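Local coordinates for gamma-glutamyltranspeptidase (Streptomyces lincolnensis, PDB 6J3I), which probably cleaves or transfers gamma-glutamyl-type amide groups, as an LmbA-like gamma-glutamyltranspeptidase homologue of the N-terminal nucleophile (Ntn) hydrolase clan, at residues 72-77 with 256-261; 280-285 with 505-510. The protein carries 1 engineered substitution. All coordinates share one frame; numbering follows the deposited sequence.

Contact 1 of 2, residues 72-77 with 256-261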
loop_
_atom_site.group_PDB
_atom_site.type_symbol
_atom_site.label_atom_id
_atom_site.label_comp_id
_atom_site.label_asym_id
_atom_site.label_seq_id
_atom_site.Cartn_x
_atom_site.Cartn_y
_atom_site.Cartn_z
ATOM N N VAL A 72 9.375 -14.826 -10.167
ATOM C CA VAL A 72 8.642 -13.802 -9.432
ATOM C C VAL A 72 9.489 -13.393 -8.229
ATOM O O VAL A 72 9.969 -14.244 -7.472
ATOM C CB VAL A 72 7.257 -14.294 -8.964
ATOM C CG1 VAL A 72 6.584 -13.287 -8.029
ATOM C CG2 VAL A 72 6.373 -14.531 -10.170
ATOM N N ARG A 73 9.650 -12.086 -8.059
ATOM C CA ARG A 73 10.575 -11.541 -7.077
ATOM C C ARG A 73 9.977 -10.310 -6.398
ATOM O O ARG A 73 9.223 -9.554 -7.014
ATOM C CB ARG A 73 11.897 -11.207 -7.770
ATOM C CG ARG A 73 13.104 -11.176 -6.853
ATOM C CD ARG A 73 13.682 -12.551 -6.528
ATOM N NE ARG A 73 14.994 -12.373 -5.885
ATOM C CZ ARG A 73 15.510 -13.105 -4.892
ATOM N NH1 ARG A 73 14.862 -14.143 -4.353
ATOM N NH2 ARG A 73 16.711 -12.780 -4.425
ATOM N N VAL A 74 10.294 -10.146 -5.114
ATOM C CA VAL A 74 9.862 -8.991 -4.323
ATOM C C VAL A 74 11.021 -8.002 -4.267
ATOM O O VAL A 74 12.166 -8.397 -4.073
ATOM C CB VAL A 74 9.435 -9.409 -2.890
ATOM C CG1 VAL A 74 9.232 -8.207 -1.968
ATOM C CG2 VAL A 74 8.159 -10.238 -2.940
ATOM N N LEU A 75 10.720 -6.722 -4.447
ATOM C CA LEU A 75 11.671 -5.653 -4.165
ATOM C C LEU A 75 11.131 -4.838 -3.000
ATOM O O LEU A 75 10.109 -4.145 -3.123
ATOM C CB LEU A 75 11.922 -4.772 -5.392
ATOM C CG LEU A 75 12.863 -3.559 -5.252
ATOM C CD1 LEU A 75 14.118 -3.810 -4.427
ATOM C CD2 LEU A 75 13.258 -3.074 -6.641
ATOM N N CYS A 76 11.844 -4.931 -1.879
ATOM C CA CYS A 76 11.410 -4.369 -0.615
ATOM C C CYS A 76 11.871 -2.940 -0.479
ATOM O O CYS A 76 13.033 -2.685 -0.148
ATOM C CB CYS A 76 11.966 -5.170 0.551
ATOM S SG CYS A 76 11.608 -4.370 2.129
ATOM N N GLY A 77 10.951 -2.010 -0.717
ATOM C CA GLY A 77 11.193 -0.594 -0.446
ATOM C C GLY A 77 10.526 -0.103 0.826
ATOM O O GLY A 77 10.149 1.074 0.914
ATOM N N THR A 256 16.102 -3.971 -0.793
ATOM C CA THR A 256 16.579 -5.342 -0.998
ATOM C C THR A 256 15.590 -6.206 -1.790
ATOM O O THR A 256 14.385 -5.952 -1.792
ATOM C CB THR A 256 16.811 -6.053 0.348
ATOM O OG1 THR A 256 15.697 -5.799 1.219
ATOM C CG2 THR A 256 18.095 -5.566 1.001
ATOM N N TYR A 257 16.125 -7.236 -2.442
ATOM C CA TYR A 257 15.329 -8.260 -3.118
ATOM C C TYR A 257 15.045 -9.433 -2.201
ATOM O O TYR A 257 15.836 -9.745 -1.314
ATOM C CB TYR A 257 16.073 -8.784 -4.342
ATOM C CG TYR A 257 16.128 -7.790 -5.473
ATOM C CD1 TYR A 257 14.997 -7.508 -6.240
ATOM C CD2 TYR A 257 17.308 -7.119 -5.777
ATOM C CE1 TYR A 257 15.045 -6.590 -7.282
ATOM C CE2 TYR A 257 17.362 -6.198 -6.813
ATOM C CZ TYR A 257 16.230 -5.938 -7.568
ATOM O OH TYR A 257 16.294 -5.032 -8.604
ATOM N N GLU A 258 13.917 -10.090 -2.419
ATOM C CA GLU A 258 13.655 -11.353 -1.741
ATOM C C GLU A 258 12.603 -12.167 -2.479
ATOM O O GLU A 258 11.907 -11.659 -3.358
ATOM C CB GLU A 258 13.279 -11.145 -0.260
ATOM C CG GLU A 258 12.632 -9.811 0.073
ATOM C CD GLU A 258 12.155 -9.733 1.507
ATOM O OE1 GLU A 258 11.107 -10.329 1.824
ATOM O OE2 GLU A 258 12.820 -9.068 2.317
ATOM N N ALA A 259 12.526 -13.443 -2.122
ATOM C CA ALA A 259 11.526 -14.353 -2.650
ATOM C C ALA A 259 10.168 -13.931 -2.123
ATOM O O ALA A 259 10.071 -13.398 -1.017
ATOM C CB ALA A 259 11.819 -15.781 -2.216
ATOM N N PRO A 260 9.108 -14.161 -2.907
ATOM C CA PRO A 260 7.781 -13.890 -2.383
ATOM C C PRO A 260 7.352 -14.947 -1.390
ATOM O O PRO A 260 7.957 -16.009 -1.312
ATOM C CB PRO A 260 6.895 -13.957 -3.626
ATOM C CG PRO A 260 7.624 -14.861 -4.551
ATOM C CD PRO A 260 9.069 -14.551 -4.326
ATOM N N ALA A 261 6.318 -14.635 -0.623
ATOM C CA ALA A 261 5.510 -15.650 0.019
ATOM C C ALA A 261 4.483 -16.029 -1.027
ATOM O O ALA A 261 3.901 -15.152 -1.664
ATOM C CB ALA A 261 4.835 -15.104 1.259
#

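Contact 2 of 2, residues 280-285 with 505-510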
loop_
_atom_site.group_PDB
_atom_site.type_symbol
_atom_site.label_atom_id
_atom_site.label_comp_id
_atom_site.label_asym_id
_atom_site.label_seq_id
_atom_site.Cartn_x
_atom_site.Cartn_y
_atom_site.Cartn_z
ATOM N N PRO A 280 0.992 -11.937 3.510
ATOM C CA PRO A 280 0.579 -13.282 3.820
ATOM C C PRO A 280 -0.826 -13.480 4.403
ATOM O O PRO A 280 -1.274 -14.623 4.398
ATOM C CB PRO A 280 1.651 -13.743 4.797
ATOM C CG PRO A 280 2.873 -13.056 4.306
ATOM C CD PRO A 280 2.375 -11.688 3.948
ATOM N N VAL A 281 -1.520 -12.439 4.891
ATOM C CA VAL A 281 -2.948 -12.636 5.313
ATOM C C VAL A 281 -3.852 -13.069 4.174
ATOM O O VAL A 281 -4.794 -13.817 4.394
ATOM C CB VAL A 281 -3.721 -11.451 5.986
ATOM C CG1 VAL A 281 -4.008 -11.760 7.449
ATOM C CG2 VAL A 281 -3.080 -10.100 5.817
ATOM N N LEU A 282 -3.600 -12.565 2.975
ATOM C CA LEU A 282 -4.348 -13.019 1.812
ATOM C C LEU A 282 -4.185 -14.535 1.677
ATOM O O LEU A 282 -5.172 -15.277 1.604
ATOM C CB LEU A 282 -3.867 -12.317 0.548
ATOM C CG LEU A 282 -4.856 -12.382 -0.620
ATOM C CD1 LEU A 282 -4.697 -11.168 -1.534
ATOM C CD2 LEU A 282 -4.717 -13.674 -1.419
ATOM N N LEU A 283 -2.926 -14.962 1.674
ATOM C CA LEU A 283 -2.534 -16.368 1.616
ATOM C C LEU A 283 -3.224 -17.209 2.694
ATOM O O LEU A 283 -3.814 -18.252 2.397
ATOM C CB LEU A 283 -0.993 -16.477 1.705
ATOM C CG LEU A 283 -0.188 -16.287 0.403
ATOM C CD1 LEU A 283 -0.867 -15.390 -0.622
ATOM C CD2 LEU A 283 1.228 -15.798 0.646
ATOM N N GLN A 284 -3.184 -16.739 3.936
ATOM C CA GLN A 284 -3.838 -17.458 5.042
ATOM C C GLN A 284 -5.348 -17.646 4.866
ATOM O O GLN A 284 -5.917 -18.640 5.328
ATOM C CB GLN A 284 -3.554 -16.773 6.380
ATOM C CG GLN A 284 -2.158 -17.052 6.921
ATOM C CD GLN A 284 -2.026 -16.735 8.396
ATOM O OE1 GLN A 284 -1.213 -15.906 8.782
ATOM N NE2 GLN A 284 -2.833 -17.395 9.231
ATOM N N GLN A 285 -5.996 -16.688 4.212
ATOM C CA GLN A 285 -7.432 -16.783 3.957
ATOM C C GLN A 285 -7.741 -17.828 2.890
ATOM O O GLN A 285 -8.776 -18.479 2.948
ATOM C CB GLN A 285 -7.998 -15.434 3.548
ATOM C CG GLN A 285 -8.002 -14.407 4.659
ATOM C CD GLN A 285 -8.301 -13.021 4.126
ATOM O OE1 GLN A 285 -9.464 -12.670 3.896
ATOM N NE2 GLN A 285 -7.254 -12.229 3.909
ATOM N N GLN A 505 -7.829 -2.779 4.849
ATOM C CA GLN A 505 -8.714 -3.349 3.830
ATOM C C GLN A 505 -7.996 -3.958 2.622
ATOM O O GLN A 505 -8.615 -4.698 1.860
ATOM C CB GLN A 505 -9.709 -2.301 3.344
ATOM C CG GLN A 505 -10.782 -1.951 4.365
ATOM C CD GLN A 505 -10.358 -0.856 5.328
ATOM O OE1 GLN A 505 -10.225 0.306 4.946
ATOM N NE2 GLN A 505 -10.169 -1.221 6.592
ATOM N N GLN A 506 -6.704 -3.676 2.457
ATOM C CA GLN A 506 -5.983 -4.021 1.231
ATOM C C GLN A 506 -6.076 -5.491 0.857
ATOM O O GLN A 506 -6.514 -5.810 -0.251
ATOM C CB GLN A 506 -4.514 -3.602 1.320
ATOM C CG GLN A 506 -4.303 -2.126 1.061
ATOM C CD GLN A 506 -2.861 -1.754 0.804
ATOM O OE1 GLN A 506 -2.384 -0.725 1.288
ATOM N NE2 GLN A 506 -2.167 -2.560 0.011
ATOM N N ASP A 507 -5.684 -6.373 1.779
ATOM C CA ASP A 507 -5.775 -7.824 1.541
ATOM C C ASP A 507 -7.131 -8.453 1.909
ATOM O O ASP A 507 -7.269 -9.686 1.906
ATOM C CB ASP A 507 -4.613 -8.570 2.217
ATOM C CG ASP A 507 -3.337 -8.556 1.378
ATOM O OD1 ASP A 507 -3.409 -8.633 0.136
ATOM O OD2 ASP A 507 -2.246 -8.477 1.970
ATOM N N GLN A 508 -8.120 -7.615 2.212
ATOM C CA GLN A 508 -9.511 -8.051 2.272
ATOM C C GLN A 508 -10.146 -7.869 0.894
ATOM O O GLN A 508 -10.618 -8.839 0.279
ATOM C CB GLN A 508 -10.299 -7.269 3.333
ATOM C CG GLN A 508 -9.646 -7.249 4.707
ATOM C CD GLN A 508 -10.570 -6.689 5.773
ATOM O OE1 GLN A 508 -11.744 -7.074 5.857
ATOM N NE2 GLN A 508 -10.051 -5.772 6.593
ATOM N N TRP A 509 -10.138 -6.629 0.408
ATOM C CA TRP A 509 -10.655 -6.322 -0.927
ATOM C C TRP A 509 -9.989 -7.162 -2.018
ATOM O O TRP A 509 -10.667 -7.627 -2.927
ATOM C CB TRP A 509 -10.486 -4.841 -1.259
ATOM C CG TRP A 509 -11.318 -3.947 -0.437
ATOM C CD1 TRP A 509 -12.550 -4.220 0.088
ATOM C CD2 TRP A 509 -11.007 -2.607 -0.049
ATOM N NE1 TRP A 509 -13.015 -3.140 0.796
ATOM C CE2 TRP A 509 -12.091 -2.132 0.722
ATOM C CE3 TRP A 509 -9.911 -1.761 -0.269
ATOM C CZ2 TRP A 509 -12.113 -0.845 1.274
ATOM C CZ3 TRP A 509 -9.941 -0.470 0.277
ATOM C CH2 TRP A 509 -11.033 -0.032 1.039
ATOM N N GLN A 510 -8.677 -7.361 -1.924
ATOM C CA GLN A 510 -7.968 -8.160 -2.930
ATOM C C GLN A 510 -8.339 -9.627 -2.929
ATOM O O GLN A 510 -8.337 -10.260 -3.993
ATOM C CB GLN A 510 -6.464 -8.049 -2.779
ATOM C CG GLN A 510 -5.939 -6.768 -3.341
ATOM C CD GLN A 510 -4.458 -6.684 -3.206
ATOM O OE1 GLN A 510 -3.934 -6.098 -2.252
ATOM N NE2 GLN A 510 -3.757 -7.291 -4.155
#

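Contact 1 of 2, residues 72-77 with 256-261
Val74 and Cys76 form antiparallel hydrogen-bonded pairs with Glu258 and Thr256, with Leu75 and Tyr257 as the non-hydrogen-bonded pair between them. This joins strand 73-77 to the start of strand 256-265 within the antiparallel beta structure of the Ntn-hydrolase fold. Val74 N donates to Glu258 O at 2.8 Å, and Glu258 N returns a bond to Val74 O. Cys76 N reaches Thr256 O at 2.7 Å, but the return bond from Thr256 N to Cys76 O is weak. Leu75 and Tyr257 share one face of the sheet. Leu75 CD1 makes a CH-pi contact over the Tyr257 ring, 4.2 Å from its centroid and 16° off the normal. CD2 of Leu75 touches ring atom CE1 of Tyr257. The ring is placed by CG of Tyr257 lying anti to the carbonyl carbon (chi1 -72°). Its hydroxyl bonds Asp121, and the ring also packs on Leu117 of helix 111-122. The Arg73 guanidinium lays one face over Glu258 CA. Its NH1 is 3.3 Å from Ala259 N, but both are donors and no bond forms. On the other face, OE2 of Glu258 forms a salt bridge with Arg478, and OE1 accepts a hydrogen bond from Trp276 NE1. Val74 CG2 packs on Pro260 CB at 4.0 Å. Just before strand 73-77, Val72 CG1 meets Pro260 CG, and Val72 O lies 3.3 Å from Pro260 CD.

Contact 2 of 2, residues 280-285 with 505-510
This is a buried helix-helix contact, in which Val281, Leu282 and Gln285 of helix 280-288 meet Asp507 and Gln510 in the first turns of helix 506-519. The two short axes approach to 9.0 Å and cross at -44°. The interface is small, and the closest CA pair is Leu282 with Asp507. Leu282 lies across the Asp507 side chain at about a right angle. With CG anti to the backbone N (chi1 -161°), CD1 of Leu282 is carried to the Asp507 carboxylate. It comes within 3.3 Å of Asp507 OD1 and also touches Gln510 CB at 3.8 Å. Val281 adds CG2 against Asp507 CB at 4.2 Å. The carboxylate has its polar partners elsewhere: OD1 forms a salt bridge with Lys272, and OD2 is hydrogen-bonded to Thr484. Gln285 supplies the polar link between the helices. Its NE2 donates to Asp507 O at 3.2 Å and to Val281 O, one turn back in its own helix, at 3.0 Å. The amide thus bridges two backbone carbonyls and is held against turning. In both bonds the donor stands above the carbonyl plane. Val281 O also accepts from Gln285 N, which reaches it from the opposite face. With an alanine in place of Gln285, Asp507 O would probably lose its donor from helix 280-288, and a gap would open beside it. Leu282 also packs on Val270 and Lys272 of strand 268-272. Helices side by side over a beta-sheet are typical of the alpha-beta-beta-alpha sandwich of Ntn hydrolases.

In the fold
Contact 1 is partly buried, and several of its residues are exposed. All the touching residues of contact 2 are buried. The first joins two strands and the second two helices, so they hold different elements. Backbone bonds dominate contact 1, while contact 2 relies on one side-chain amide and on Leu282 and Val281 packed against a charged aspartate. Their centres are about 18 Å apart, but they touch directly: Ala261 O of contact 1 lies 3.6 Å from Leu283 CD2 of contact 2. Strand 268-272 gives a second tie through Lys272, whose backbone bonds Ala261 of contact 1 and whose side chain serves contact 2. The strand pairing thus leads through strand 268-272 to the helices packed beside it.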